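PDB 6ABW: citrate synthase from Metallosphaera sedula, which probably catalyses the condensation of acetyl-CoA with oxaloacetate and water to give citrate and free CoA, a step of the tricarboxylic acid cycle. Local coordinates for residues Ser102-Thr110 and Val219-Gly227; Glu180-Leu191 and Ile282-Arg293. All coordinates share one frame; numbering follows the deposited sequence.

How the contacts relate
Along the chain, the first segment of contact 1, on helix 104-119, is followed by that of contact 2, on helix 179-191; helix 214-225 then returns to the first and helix 278-292 to the second. The two closures therefore cross rather than nest: contact 1 closes a span of 108 residues, largely helical and without a strand, and contact 2 one of 90. Their centres lie about 25 Å apart on opposite sides of the chain's centre, and do not touch. Each joins two helices of one subunit and comes within about 10 Å of the predicted active-site residue Asp325, but the second subunit touches only contact 1. Both belong to the largely helical citrate synthase fold.

Contact 1 of 2, residues Ser102-Thr110 and Val219-Gly227; sequences SDAVGMMET and VAALAALKG
Asp103 opens the contact, its carboxylate passing the aliphatic part of Lys226 in the opposite direction, with OD2 4.1 Å from Lys226 CG. Its CG, anti to its own N (chi1 -174°), lies beside the carbonyl carbon, where OD1 can accept from Val105 N (2.9 Å) and cap helix 104-110. Val105 sets CG1 against the partner backbone, 3.5 Å from Leu222 O and beside Leu225 CB. Gly106 offers only backbone here, and Lys226 CD rests 4.1 Å from its CA. Met108, bent at its last torsion, crosses Leu222 at about a right angle, CE meeting CD2 at 3.8 Å. The other branch of Leu222, CD1, lies against the backbone of Glu109. Glu109 reaches across the partner helix, its chain extended beyond CG: CG passes Val219, and OE2 lies 3.3 Å from Ala223 CB while bonding Ser216 of the second subunit. One water links Glu109 to Lys226, donating to Glu109 OE1 (2.9 Å) and accepting from Lys226 NZ (2.8 Å); NZ also hydrogen-bonds Ser116 and forms a salt bridge with Asp213, both of the second subunit. The antiparallel helices, at -162°, thus meet through apolar groups around Leu222, while the ends of Glu109 and Lys226 are shared with the second subunit; the buried carboxylate is probably stabilised by the ammonium beyond the water, coupling this helix pair to the dimer interface.

Contact 2 of 2, residues Glu180-Leu191 and Ile282-Arg293; sequences EEVKAMDAALIL and IFKKYAKVISER
Helices 180-191 and 282-292 run antiparallel, their axes 9.6 Å apart at closest and crossing at -153°, and they come nearest where the CA atoms of Ala184 and Tyr286 are 5.5 Å apart. Small residues on the first helix make room for rings on the second. Ala187 CB sits over one face of the Tyr286 ring, a CH-pi contact offset toward the rim, while Ala184 CB fits between Tyr286 CB and Ile290 CD1. Lys183 crosses the same ring, its CG 3.4 Å from Tyr286 CE1, and sends its ammonium on to the carbonyl of Val51. One turn beyond Ala187, Leu191 CD1 makes a CH-pi contact over the Phe283 ring, 3.6 Å from its centroid and 5° off the normal. With CG beside its backbone N, Leu191 lays CD1 there while both methyls reach Ile282. Ala188 CB adds a contact with Phe283 CE1 at 3.8 Å. An alanine in place of Phe283 would probably leave Leu191 CD1 without the ring face it lies over and open a gap beside Ala188. At the far end, Glu180 OE1 forms a salt bridge with Arg293 NH2 (2.6 Å) at the guanidinium edge, the carboxylate plane turned 82° from it; Arg293 is poorly ordered. Around this antiparallel pair of the citrate synthase fold, helix 47-53 packs on Ala187, Leu191 and Tyr286, helix 295-315 meets Ala287 and Ser291 through Phe301, and helix 325-335, which begins at the predicted active-site residue Asp325, about 7 Å from Phe283 between side chains, lies against Phe283 and Ile290.

Contact 1 of 2, residues Ser102-Thr110 and Val219-Gly227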
loop_
_atom_site.group_PDB
_atom_site.type_symbol
_atom_site.label_atom_id
_atom_site.label_comp_id
_atom_site.label_asym_id
_atom_site.label_seq_id
_atom_site.Cartn_x
_atom_site.Cartn_y
_atom_site.Cartn_z
ATOM N N SER A 102 10.406 -0.590 16.250
ATOM C CA SER A 102 9.667 -0.155 15.031
ATOM C C SER A 102 8.168 -0.091 15.317
ATOM O O SER A 102 7.667 -0.830 16.158
ATOM C CB SER A 102 9.828 -1.150 13.878
ATOM O OG SER A 102 11.156 -1.488 13.666
ATOM N N ASP A 103 7.479 0.806 14.628
ATOM C CA ASP A 103 6.024 0.902 14.736
ATOM C C ASP A 103 5.391 -0.490 14.425
ATOM O O ASP A 103 5.740 -1.129 13.425
ATOM C CB ASP A 103 5.548 1.940 13.752
ATOM C CG ASP A 103 4.063 2.221 13.873
ATOM O OD1 ASP A 103 3.268 1.295 13.995
ATOM O OD2 ASP A 103 3.670 3.404 13.867
ATOM N N ALA A 104 4.520 -0.975 15.299
ATOM C CA ALA A 104 3.948 -2.292 15.123
ATOM C C ALA A 104 3.137 -2.423 13.811
ATOM O O ALA A 104 3.177 -3.446 13.196
ATOM C CB ALA A 104 3.115 -2.667 16.334
ATOM N N VAL A 105 2.419 -1.376 13.392
ATOM C CA VAL A 105 1.671 -1.435 12.170
ATOM C C VAL A 105 2.626 -1.599 10.962
ATOM O O VAL A 105 2.321 -2.338 10.021
ATOM C CB VAL A 105 0.752 -0.203 12.044
ATOM C CG1 VAL A 105 0.097 -0.127 10.631
ATOM C CG2 VAL A 105 -0.282 -0.301 13.132
ATOM N N GLY A 106 3.812 -0.972 11.030
ATOM C CA GLY A 106 4.873 -1.091 10.038
ATOM C C GLY A 106 5.427 -2.515 9.956
ATOM O O GLY A 106 5.701 -3.050 8.868
ATOM N N MET A 107 5.595 -3.139 11.108
ATOM C CA MET A 107 5.992 -4.528 11.119
ATOM C C MET A 107 4.923 -5.425 10.468
ATOM O O MET A 107 5.225 -6.349 9.706
ATOM C CB MET A 107 6.274 -4.943 12.561
ATOM C CG MET A 107 7.387 -4.138 13.175
ATOM S SD MET A 107 7.710 -4.566 14.917
ATOM C CE MET A 107 8.191 -6.193 14.716
ATOM N N MET A 108 3.650 -5.175 10.764
ATOM C CA MET A 108 2.580 -5.860 10.079
ATOM C C MET A 108 2.632 -5.646 8.569
ATOM O O MET A 108 2.381 -6.562 7.818
ATOM C CB MET A 108 1.199 -5.411 10.589
ATOM C CG MET A 108 0.877 -5.688 12.019
ATOM S SD MET A 108 -0.860 -5.182 12.356
ATOM C CE MET A 108 -1.821 -6.061 11.298
ATOM N N GLU A 109 2.846 -4.425 8.114
ATOM C CA GLU A 109 2.922 -4.069 6.727
ATOM C C GLU A 109 4.002 -4.928 6.033
ATOM O O GLU A 109 3.756 -5.504 4.927
ATOM C CB GLU A 109 3.208 -2.559 6.598
ATOM C CG GLU A 109 3.257 -1.987 5.219
ATOM C CD GLU A 109 4.042 -0.682 5.139
ATOM O OE1 GLU A 109 5.249 -0.670 5.489
ATOM O OE2 GLU A 109 3.541 0.311 4.639
ATOM N N THR A 110 5.138 -5.104 6.690
ATOM C CA THR A 110 6.241 -5.835 6.129
ATOM C C THR A 110 5.899 -7.322 6.030
ATOM O O THR A 110 6.090 -7.966 5.005
ATOM C CB THR A 110 7.508 -5.587 6.935
ATOM O OG1 THR A 110 7.769 -4.183 6.973
ATOM C CG2 THR A 110 8.703 -6.271 6.295
ATOM N N VAL A 219 -1.776 -4.803 2.519
ATOM C CA VAL A 219 -0.521 -4.035 2.623
ATOM C C VAL A 219 -0.799 -2.538 2.435
ATOM O O VAL A 219 -0.337 -1.704 3.250
ATOM C CB VAL A 219 0.554 -4.507 1.625
ATOM C CG1 VAL A 219 1.744 -3.587 1.539
ATOM C CG2 VAL A 219 0.971 -5.861 2.022
ATOM N N ALA A 220 -1.564 -2.209 1.404
ATOM C CA ALA A 220 -1.863 -0.809 1.167
ATOM C C ALA A 220 -2.707 -0.166 2.314
ATOM O O ALA A 220 -2.488 0.985 2.728
ATOM C CB ALA A 220 -2.588 -0.654 -0.140
ATOM N N ALA A 221 -3.663 -0.922 2.806
ATOM C CA ALA A 221 -4.431 -0.504 3.957
ATOM C C ALA A 221 -3.592 -0.206 5.153
ATOM O O ALA A 221 -3.740 0.863 5.802
ATOM C CB ALA A 221 -5.537 -1.510 4.271
ATOM N N LEU A 222 -2.644 -1.105 5.442
ATOM C CA LEU A 222 -1.725 -0.877 6.526
ATOM C C LEU A 222 -0.755 0.264 6.361
ATOM O O LEU A 222 -0.456 0.969 7.323
ATOM C CB LEU A 222 -0.952 -2.153 6.810
ATOM C CG LEU A 222 -1.776 -3.359 7.326
ATOM C CD1 LEU A 222 -0.920 -4.591 7.128
ATOM C CD2 LEU A 222 -2.190 -3.238 8.788
ATOM N N ALA A 223 -0.308 0.477 5.124
ATOM C CA ALA A 223 0.493 1.654 4.776
ATOM C C ALA A 223 -0.245 2.944 5.122
ATOM O O ALA A 223 0.325 3.863 5.706
ATOM C CB ALA A 223 0.863 1.666 3.281
ATOM N N ALA A 224 -1.517 3.025 4.787
ATOM C CA ALA A 224 -2.315 4.181 5.151
ATOM C C ALA A 224 -2.612 4.298 6.665
ATOM O O ALA A 224 -2.519 5.393 7.256
ATOM C CB ALA A 224 -3.640 4.149 4.380
ATOM N N LEU A 225 -2.840 3.173 7.327
ATOM C CA LEU A 225 -3.110 3.121 8.763
ATOM C C LEU A 225 -1.886 3.568 9.572
ATOM O O LEU A 225 -2.023 4.050 10.687
ATOM C CB LEU A 225 -3.501 1.673 9.098
ATOM C CG LEU A 225 -3.914 1.493 10.565
ATOM C CD1 LEU A 225 -5.119 2.350 10.964
ATOM C CD2 LEU A 225 -4.209 0.056 10.885
ATOM N N LYS A 226 -0.675 3.421 9.029
ATOM C CA LYS A 226 0.491 3.826 9.726
ATOM C C LYS A 226 0.515 5.367 9.944
ATOM O O LYS A 226 1.160 5.829 10.917
ATOM C CB LYS A 226 1.753 3.359 8.987
ATOM C CG LYS A 226 2.955 3.319 9.845
ATOM C CD LYS A 226 4.122 2.806 8.985
ATOM C CE LYS A 226 5.412 3.277 9.576
ATOM N NZ LYS A 226 6.527 2.956 8.675
ATOM N N GLY A 227 -0.191 6.140 9.098
ATOM C CA GLY A 227 -0.167 7.575 9.147
ATOM C C GLY A 227 -0.878 8.116 10.390
ATOM O O GLY A 227 -1.980 7.655 10.736
HETATM O O HOH W 1 6.748 0.273 7.794
#

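Contact 2 of 2, residues Glu180-Leu191 and Ile282-Arg293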
loop_
_atom_site.group_PDB
_atom_site.type_symbol
_atom_site.label_atom_id
_atom_site.label_comp_id
_atom_site.label_asym_id
_atom_site.label_seq_id
_atom_site.Cartn_x
_atom_site.Cartn_y
_atom_site.Cartn_z
ATOM N N GLU A 180 -13.446 -14.951 30.541
ATOM C CA GLU A 180 -13.832 -13.532 30.474
ATOM C C GLU A 180 -12.862 -12.767 29.507
ATOM O O GLU A 180 -13.330 -11.933 28.718
ATOM C CB GLU A 180 -13.824 -12.920 31.845
ATOM C CG GLU A 180 -14.948 -13.456 32.761
ATOM C CD GLU A 180 -14.659 -14.834 33.426
ATOM O OE1 GLU A 180 -13.484 -15.371 33.426
ATOM O OE2 GLU A 180 -15.647 -15.398 33.968
ATOM N N GLU A 181 -11.606 -13.150 29.546
ATOM C CA GLU A 181 -10.582 -12.577 28.662
ATOM C C GLU A 181 -10.871 -12.957 27.212
ATOM O O GLU A 181 -10.800 -12.099 26.308
ATOM C CB GLU A 181 -9.182 -12.959 29.064
ATOM C CG GLU A 181 -8.667 -12.355 30.338
ATOM C CD GLU A 181 -7.282 -12.945 30.734
ATOM O OE1 GLU A 181 -7.047 -14.163 30.774
ATOM O OE2 GLU A 181 -6.354 -12.173 30.904
ATOM N N VAL A 182 -11.226 -14.214 26.957
ATOM C CA VAL A 182 -11.579 -14.638 25.675
ATOM C C VAL A 182 -12.766 -13.872 25.141
ATOM O O VAL A 182 -12.755 -13.441 23.986
ATOM C CB VAL A 182 -11.861 -16.159 25.571
ATOM C CG1 VAL A 182 -12.379 -16.526 24.220
ATOM C CG2 VAL A 182 -10.579 -16.886 25.928
ATOM N N LYS A 183 -13.789 -13.728 25.959
ATOM C CA LYS A 183 -14.996 -13.115 25.486
ATOM C C LYS A 183 -14.699 -11.600 25.132
ATOM O O LYS A 183 -15.293 -11.014 24.166
ATOM C CB LYS A 183 -16.084 -13.257 26.539
ATOM C CG LYS A 183 -17.366 -12.520 26.176
ATOM C CD LYS A 183 -18.153 -13.096 25.002
ATOM C CE LYS A 183 -19.503 -12.392 24.737
ATOM N NZ LYS A 183 -20.094 -12.939 23.492
ATOM N N ALA A 184 -13.879 -10.967 25.915
ATOM C CA ALA A 184 -13.543 -9.514 25.696
ATOM C C ALA A 184 -12.803 -9.368 24.364
ATOM O O ALA A 184 -13.006 -8.440 23.621
ATOM C CB ALA A 184 -12.702 -8.969 26.844
ATOM N N MET A 185 -11.901 -10.268 24.113
ATOM C CA MET A 185 -11.086 -10.227 22.838
ATOM C C MET A 185 -11.986 -10.508 21.665
ATOM O O MET A 185 -11.928 -9.839 20.620
ATOM C CB MET A 185 -9.928 -11.198 22.960
ATOM C CG MET A 185 -9.016 -11.183 21.709
ATOM S SD MET A 185 -8.030 -9.669 21.692
ATOM C CE MET A 185 -8.205 -9.138 19.999
ATOM N N ASP A 186 -12.894 -11.476 21.797
ATOM C CA ASP A 186 -13.831 -11.786 20.771
ATOM C C ASP A 186 -14.708 -10.579 20.476
ATOM O O ASP A 186 -14.988 -10.205 19.280
ATOM C CB ASP A 186 -14.721 -13.020 21.186
ATOM C CG ASP A 186 -15.589 -13.471 20.071
ATOM O OD1 ASP A 186 -15.058 -14.035 19.039
ATOM O OD2 ASP A 186 -16.819 -13.197 20.175
ATOM N N ALA A 187 -15.179 -9.952 21.538
ATOM C CA ALA A 187 -15.994 -8.743 21.345
ATOM C C ALA A 187 -15.231 -7.644 20.551
ATOM O O ALA A 187 -15.787 -6.981 19.655
ATOM C CB ALA A 187 -16.487 -8.204 22.691
ATOM N N ALA A 188 -13.998 -7.393 20.959
ATOM C CA ALA A 188 -13.137 -6.364 20.360
ATOM C C ALA A 188 -12.952 -6.649 18.892
ATOM O O ALA A 188 -13.010 -5.757 18.081
ATOM C CB ALA A 188 -11.804 -6.326 21.059
ATOM N N LEU A 189 -12.740 -7.910 18.528
ATOM C CA LEU A 189 -12.623 -8.311 17.128
ATOM C C LEU A 189 -13.857 -8.053 16.348
ATOM O O LEU A 189 -13.790 -7.617 15.205
ATOM C CB LEU A 189 -12.297 -9.772 16.977
ATOM C CG LEU A 189 -10.941 -10.136 17.488
ATOM C CD1 LEU A 189 -10.801 -11.624 17.699
ATOM C CD2 LEU A 189 -9.930 -9.631 16.457
ATOM N N ILE A 190 -15.017 -8.293 16.945
ATOM C CA ILE A 190 -16.273 -7.941 16.230
ATOM C C ILE A 190 -16.469 -6.426 16.133
ATOM O O ILE A 190 -16.860 -5.892 15.072
ATOM C CB ILE A 190 -17.496 -8.576 16.946
ATOM C CG1 ILE A 190 -17.441 -10.134 16.819
ATOM C CG2 ILE A 190 -18.798 -8.046 16.340
ATOM C CD1 ILE A 190 -18.365 -10.845 17.783
ATOM N N LEU A 191 -16.159 -5.737 17.234
ATOM C CA LEU A 191 -16.462 -4.307 17.347
ATOM C C LEU A 191 -15.734 -3.439 16.325
ATOM O O LEU A 191 -16.256 -2.439 15.839
ATOM C CB LEU A 191 -16.184 -3.822 18.783
ATOM C CG LEU A 191 -17.184 -4.229 19.886
ATOM C CD1 LEU A 191 -16.714 -4.008 21.310
ATOM C CD2 LEU A 191 -18.538 -3.541 19.669
ATOM N N ILE A 282 -20.189 -0.984 24.491
ATOM C CA ILE A 282 -19.854 -2.399 24.541
ATOM C C ILE A 282 -18.425 -2.556 25.001
ATOM O O ILE A 282 -18.140 -3.399 25.895
ATOM C CB ILE A 282 -20.141 -3.077 23.200
ATOM C CG1 ILE A 282 -21.580 -2.869 22.830
ATOM C CG2 ILE A 282 -19.837 -4.557 23.331
ATOM C CD1 ILE A 282 -21.960 -3.145 21.400
ATOM N N PHE A 283 -17.497 -1.783 24.425
ATOM C CA PHE A 283 -16.112 -1.832 24.982
ATOM C C PHE A 283 -16.132 -1.567 26.513
ATOM O O PHE A 283 -15.426 -2.253 27.287
ATOM C CB PHE A 283 -15.217 -0.824 24.308
ATOM C CG PHE A 283 -14.587 -1.309 23.046
ATOM C CD1 PHE A 283 -13.662 -2.334 23.086
ATOM C CD2 PHE A 283 -14.904 -0.776 21.830
ATOM C CE1 PHE A 283 -13.056 -2.816 21.934
ATOM C CE2 PHE A 283 -14.308 -1.237 20.679
ATOM C CZ PHE A 283 -13.376 -2.290 20.724
ATOM N N LYS A 284 -16.957 -0.609 26.949
ATOM C CA LYS A 284 -17.011 -0.327 28.387
ATOM C C LYS A 284 -17.403 -1.533 29.238
ATOM O O LYS A 284 -16.760 -1.832 30.258
ATOM C CB LYS A 284 -17.945 0.838 28.660
ATOM C CG LYS A 284 -17.886 1.224 30.144
ATOM C CD LYS A 284 -18.754 2.383 30.443
ATOM C CE LYS A 284 -18.678 2.670 31.944
ATOM N NZ LYS A 284 -19.582 3.833 32.194
ATOM N N LYS A 285 -18.430 -2.216 28.806
ATOM C CA LYS A 285 -18.971 -3.401 29.477
ATOM C C LYS A 285 -17.878 -4.411 29.679
ATOM O O LYS A 285 -17.687 -4.930 30.785
ATOM C CB LYS A 285 -20.061 -3.969 28.614
ATOM C CG LYS A 285 -20.716 -5.275 29.054
ATOM C CD LYS A 285 -21.687 -5.664 27.920
ATOM C CE LYS A 285 -22.923 -6.431 28.364
ATOM N NZ LYS A 285 -22.555 -7.839 28.603
ATOM N N TYR A 286 -17.112 -4.676 28.598
ATOM C CA TYR A 286 -16.107 -5.684 28.647
ATOM C C TYR A 286 -14.889 -5.227 29.389
ATOM O O TYR A 286 -14.246 -6.037 30.000
ATOM C CB TYR A 286 -15.789 -6.265 27.241
ATOM C CG TYR A 286 -16.908 -7.158 26.782
ATOM C CD1 TYR A 286 -17.049 -8.481 27.294
ATOM C CD2 TYR A 286 -17.868 -6.700 25.982
ATOM C CE1 TYR A 286 -18.101 -9.269 26.906
ATOM C CE2 TYR A 286 -18.927 -7.483 25.581
ATOM C CZ TYR A 286 -19.051 -8.769 26.061
ATOM O OH TYR A 286 -20.195 -9.463 25.631
ATOM N N ALA A 287 -14.602 -3.917 29.418
ATOM C CA ALA A 287 -13.491 -3.401 30.190
ATOM C C ALA A 287 -13.628 -3.603 31.725
ATOM O O ALA A 287 -12.675 -3.886 32.401
ATOM C CB ALA A 287 -13.325 -1.924 29.910
ATOM N N LYS A 288 -14.848 -3.412 32.209
ATOM C CA LYS A 288 -15.201 -3.524 33.630
ATOM C C LYS A 288 -14.862 -4.897 34.215
ATOM O O LYS A 288 -14.059 -5.044 35.103
ATOM C CB LYS A 288 -16.691 -3.246 33.784
ATOM C CG LYS A 288 -17.133 -3.379 35.239
ATOM C CD LYS A 288 -18.236 -2.409 35.594
ATOM C CE LYS A 288 -18.370 -2.412 37.116
ATOM N NZ LYS A 288 -19.473 -1.497 37.483
ATOM N N VAL A 289 -15.365 -5.923 33.593
ATOM C CA VAL A 289 -15.050 -7.288 33.994
ATOM C C VAL A 289 -13.561 -7.644 34.131
ATOM O O VAL A 289 -13.046 -8.019 35.202
ATOM C CB VAL A 289 -15.664 -8.243 32.936
ATOM C CG1 VAL A 289 -15.559 -9.690 33.418
ATOM C CG2 VAL A 289 -17.094 -7.820 32.580
ATOM N N ILE A 290 -12.828 -7.512 33.029
ATOM C CA ILE A 290 -11.460 -7.975 33.031
ATOM C C ILE A 290 -10.475 -7.010 33.686
ATOM O O ILE A 290 -9.369 -7.417 34.055
ATOM C CB ILE A 290 -10.969 -8.341 31.591
ATOM C CG1 ILE A 290 -11.071 -7.142 30.655
ATOM C CG2 ILE A 290 -11.800 -9.488 31.039
ATOM C CD1 ILE A 290 -10.357 -7.368 29.356
ATOM N N SER A 291 -10.852 -5.730 33.835
ATOM C CA SER A 291 -9.944 -4.770 34.480
ATOM C C SER A 291 -9.773 -4.977 35.965
ATOM O O SER A 291 -8.725 -4.603 36.521
ATOM C CB SER A 291 -10.428 -3.353 34.253
ATOM O OG SER A 291 -10.196 -3.074 32.865
ATOM N N GLU A 292 -10.804 -5.529 36.586
ATOM C CA GLU A 292 -10.865 -5.599 38.052
ATOM C C GLU A 292 -9.809 -6.542 38.593
ATOM O O GLU A 292 -9.229 -6.275 39.629
ATOM C CB GLU A 292 -12.275 -5.989 38.534
ATOM C CG GLU A 292 -13.421 -5.003 38.178
ATOM C CD GLU A 292 -13.058 -3.489 38.105
ATOM O OE1 GLU A 292 -12.953 -2.853 39.176
ATOM O OE2 GLU A 292 -12.915 -2.900 36.994
ATOM N N ARG A 293 -9.514 -7.589 37.835
ATOM C CA ARG A 293 -8.550 -8.608 38.238
ATOM C C ARG A 293 -7.044 -8.251 38.122
ATOM O O ARG A 293 -6.196 -9.121 38.347
ATOM C CB ARG A 293 -8.790 -9.885 37.412
ATOM C CG ARG A 293 -10.189 -10.507 37.478
ATOM C CD ARG A 293 -10.085 -12.035 37.453
ATOM N NE ARG A 293 -11.089 -12.737 36.642
ATOM C CZ ARG A 293 -11.040 -12.967 35.318
ATOM N NH1 ARG A 293 -10.049 -12.516 34.532
ATOM N NH2 ARG A 293 -12.027 -13.654 34.764
#